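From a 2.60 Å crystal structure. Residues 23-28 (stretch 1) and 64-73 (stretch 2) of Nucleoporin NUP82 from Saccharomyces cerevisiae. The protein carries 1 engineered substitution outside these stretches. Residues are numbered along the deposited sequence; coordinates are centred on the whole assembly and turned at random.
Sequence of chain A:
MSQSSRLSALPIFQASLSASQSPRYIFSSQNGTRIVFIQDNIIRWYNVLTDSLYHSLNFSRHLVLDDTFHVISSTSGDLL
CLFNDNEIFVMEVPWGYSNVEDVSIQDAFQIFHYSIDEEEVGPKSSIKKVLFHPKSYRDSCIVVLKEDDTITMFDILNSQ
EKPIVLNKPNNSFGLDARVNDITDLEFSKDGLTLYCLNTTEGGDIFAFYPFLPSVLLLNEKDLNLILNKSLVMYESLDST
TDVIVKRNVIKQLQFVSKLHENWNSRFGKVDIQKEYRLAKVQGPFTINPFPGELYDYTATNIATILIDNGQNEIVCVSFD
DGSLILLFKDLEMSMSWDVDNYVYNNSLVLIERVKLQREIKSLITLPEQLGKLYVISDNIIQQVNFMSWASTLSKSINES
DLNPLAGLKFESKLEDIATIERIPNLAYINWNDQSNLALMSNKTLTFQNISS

Stretch 1 (23-28) PRYIFS
Stretch 2 (64-73) VLDDTFHVIS

Two strands can pack through their side chains without sharing a single backbone hydrogen bond, and this pair from the nucleoporin NUP82 shows how alternation makes that possible. Residues through Ser28 in the first stretch form an extended strand, with phi between -129° and -148° and psi between 131° and 169° from Arg24 onward. The second stretch begins as a loop, folds through a type I beta turn from Asp66 to Phe69, and becomes a strand over His70 to Ser73, where phi lies between -117° and -136° and psi between 133° and 162°. The two strands run in nearly the same direction, their axes 12° apart and 8.0 Å at closest approach, too far for backbone pairing. In register, Pro23 CA lies 5.7 Å from Asp67 CA, Tyr25 CA 7.6 Å from Val71 CA, and Phe27 CA 6.8 Å from Ser73 CA.

The turn sets the approach to the second strand. Asp67 (phi/psi -59°/-3°) and Thr68 (-84°/-22°) occupy its central positions, and Phe69 N closes it with a hydrogen bond to Asp66 O at 3.0 Å. Phe69 (-73°/149°) then returns the chain to an extended course.

Because both strands are extended, successive CA-to-CB bonds alternate. Pro23, Tyr25 and Phe27 point toward the second stretch, whereas Arg24, Ile26 and Ser28 point away; across the gap, Val71 and Ser73 point toward the first stretch while His70 and Ile72 point away. The two facing rows fill the space between the backbones and help bury 435 Å², counting both sides.

Tyr25 and Val71 lie at the heart of the contact. Tyr25 adopts chi1 -51° (m) and chi2 81°, and Val71 has chi1 -41° (m). This places Val71 CG2 over one face of the tyrosine ring, 3.4 Å from the centroid of the Tyr25 ring and 22° off its normal, a CH-pi contact; the approach is tight, with Val71 CG2 only 3.2 Å from Tyr25 CD2. The phenol also reaches back to the end of the turn, where Tyr25 OH donates a hydrogen bond to Phe69 O at 3.0 Å. That acceptor lies at the ring edge, near its plane, so one aromatic side chain combines an apolar face with a polar tip.

Phe27 extends the pattern. With chi1 -48° (m) and chi2 -81°, it meets the same methyl at its edge, Phe27 CZ lying 3.2 Å from Val71 CG2. Over one face sits Ser73 CB, 3.9 Å from the centroid of the Phe27 ring and 26° off the normal, another CH-pi contact. Ser73 has chi1 165° (t).

At the other end, Leu65 (chi1 -64°, m; chi2 175°, t) supplies apolar packing from the loop: its CB is 3.9 Å from Pro23 CG, and Leu65 CD1 is 4.2 Å from Tyr25 CE1. Asp67, chi1 -53° (m), brings OD1 to 3.6 Å from Pro23 CD.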

# COMPACT_ATOMS: atom_id res chain seq x y z
N PRO A 23 -15.98 19.27 15.22
CA PRO A 23 -15.55 18.67 13.95
C PRO A 23 -16.64 18.68 12.87
O PRO A 23 -17.79 18.29 13.14
CB PRO A 23 -15.13 17.25 14.36
CG PRO A 23 -16.01 16.96 15.54
CD PRO A 23 -15.99 18.27 16.31
N ARG A 24 -16.30 19.12 11.65
CA ARG A 24 -17.25 19.19 10.53
C ARG A 24 -16.75 18.52 9.25
O ARG A 24 -15.63 18.77 8.79
CB ARG A 24 -17.58 20.64 10.19
CG ARG A 24 -18.31 21.41 11.27
CD ARG A 24 -18.28 22.88 10.93
NE ARG A 24 -19.56 23.37 10.47
CZ ARG A 24 -19.71 24.45 9.71
NH1 ARG A 24 -18.65 25.15 9.32
NH2 ARG A 24 -20.93 24.85 9.35
N TYR A 25 -17.59 17.68 8.66
CA TYR A 25 -17.20 17.01 7.43
C TYR A 25 -18.29 17.12 6.39
O TYR A 25 -19.45 17.36 6.70
CB TYR A 25 -16.92 15.53 7.69
CG TYR A 25 -15.96 15.31 8.83
CD1 TYR A 25 -16.40 15.34 10.16
CD2 TYR A 25 -14.61 15.04 8.59
CE1 TYR A 25 -15.52 15.11 11.22
CE2 TYR A 25 -13.72 14.80 9.65
CZ TYR A 25 -14.19 14.84 10.96
OH TYR A 25 -13.31 14.61 12.01
N ILE A 26 -17.90 16.95 5.13
CA ILE A 26 -18.85 17.03 4.04
C ILE A 26 -18.39 16.07 2.94
O ILE A 26 -17.19 15.97 2.65
CB ILE A 26 -18.94 18.47 3.49
CG1 ILE A 26 -19.98 18.53 2.37
CG2 ILE A 26 -17.55 18.93 3.01
CD1 ILE A 26 -20.16 19.91 1.80
N PHE A 27 -19.33 15.34 2.35
CA PHE A 27 -19.03 14.39 1.28
C PHE A 27 -20.15 14.48 0.26
O PHE A 27 -21.25 14.96 0.56
CB PHE A 27 -19.01 12.96 1.83
CG PHE A 27 -18.21 12.80 3.07
CD1 PHE A 27 -16.82 12.67 3.01
CD2 PHE A 27 -18.84 12.80 4.32
CE1 PHE A 27 -16.06 12.53 4.17
CE2 PHE A 27 -18.09 12.67 5.50
CZ PHE A 27 -16.69 12.53 5.42
N SER A 28 -19.86 14.04 -0.96
CA SER A 28 -20.87 14.06 -2.01
C SER A 28 -20.87 12.67 -2.60
O SER A 28 -19.99 11.87 -2.31
CB SER A 28 -20.58 15.12 -3.07
OG SER A 28 -19.41 14.81 -3.79
N VAL A 64 -19.48 10.19 20.19
CA VAL A 64 -19.31 11.63 20.28
C VAL A 64 -17.93 11.81 19.68
O VAL A 64 -16.96 11.19 20.13
CB VAL A 64 -19.33 12.12 21.75
CG1 VAL A 64 -18.89 13.57 21.81
CG2 VAL A 64 -20.72 11.97 22.34
N LEU A 65 -17.82 12.64 18.65
CA LEU A 65 -16.53 12.84 18.00
C LEU A 65 -15.67 13.88 18.70
O LEU A 65 -16.18 14.73 19.43
CB LEU A 65 -16.74 13.27 16.54
CG LEU A 65 -17.42 12.30 15.57
CD1 LEU A 65 -17.62 12.99 14.23
CD2 LEU A 65 -16.58 11.03 15.42
N ASP A 66 -14.35 13.78 18.50
CA ASP A 66 -13.40 14.76 19.02
C ASP A 66 -12.51 15.06 17.82
O ASP A 66 -12.50 14.29 16.87
CB ASP A 66 -12.61 14.22 20.24
CG ASP A 66 -11.69 13.05 19.90
OD1 ASP A 66 -10.76 13.23 19.08
OD2 ASP A 66 -11.88 11.95 20.48
N ASP A 67 -11.79 16.18 17.84
CA ASP A 67 -10.96 16.54 16.68
C ASP A 67 -9.89 15.54 16.27
O ASP A 67 -9.20 15.75 15.27
CB ASP A 67 -10.30 17.90 16.89
CG ASP A 67 -11.31 18.98 17.23
OD1 ASP A 67 -12.44 18.94 16.68
OD2 ASP A 67 -10.98 19.87 18.05
N THR A 68 -9.75 14.46 17.03
CA THR A 68 -8.76 13.43 16.74
C THR A 68 -9.26 12.40 15.73
O THR A 68 -8.47 11.71 15.08
CB THR A 68 -8.35 12.69 18.04
OG1 THR A 68 -7.56 13.58 18.84
CG2 THR A 68 -7.53 11.43 17.74
N PHE A 69 -10.58 12.30 15.60
CA PHE A 69 -11.18 11.36 14.67
C PHE A 69 -11.05 11.78 13.21
O PHE A 69 -11.00 12.97 12.89
CB PHE A 69 -12.68 11.20 14.97
CG PHE A 69 -12.99 10.17 16.00
CD1 PHE A 69 -12.66 10.37 17.33
CD2 PHE A 69 -13.58 8.97 15.63
CE1 PHE A 69 -12.91 9.38 18.29
CE2 PHE A 69 -13.84 7.97 16.58
CZ PHE A 69 -13.50 8.17 17.91
N HIS A 70 -10.98 10.79 12.33
CA HIS A 70 -10.94 11.01 10.88
C HIS A 70 -12.23 10.34 10.40
O HIS A 70 -12.67 9.34 11.00
CB HIS A 70 -9.78 10.28 10.21
CG HIS A 70 -8.43 10.81 10.57
ND1 HIS A 70 -7.89 10.70 11.83
CD2 HIS A 70 -7.48 11.39 9.80
CE1 HIS A 70 -6.65 11.18 11.82
NE2 HIS A 70 -6.38 11.61 10.60
N VAL A 71 -12.87 10.89 9.38
CA VAL A 71 -14.07 10.24 8.86
C VAL A 71 -13.99 10.23 7.33
O VAL A 71 -13.64 11.25 6.71
CB VAL A 71 -15.41 10.91 9.32
CG1 VAL A 71 -15.33 11.31 10.77
CG2 VAL A 71 -15.72 12.08 8.48
N ILE A 72 -14.26 9.08 6.73
CA ILE A 72 -14.22 8.98 5.29
C ILE A 72 -15.53 8.40 4.81
O ILE A 72 -16.27 7.79 5.58
CB ILE A 72 -13.06 8.06 4.81
CG1 ILE A 72 -13.20 6.69 5.46
CG2 ILE A 72 -11.73 8.67 5.18
CD1 ILE A 72 -12.20 5.69 4.97
N SER A 73 -15.81 8.58 3.53
CA SER A 73 -17.04 8.09 2.94
C SER A 73 -16.77 7.10 1.82
O SER A 73 -15.77 7.21 1.13
CB SER A 73 -17.85 9.26 2.39
OG SER A 73 -18.87 8.83 1.51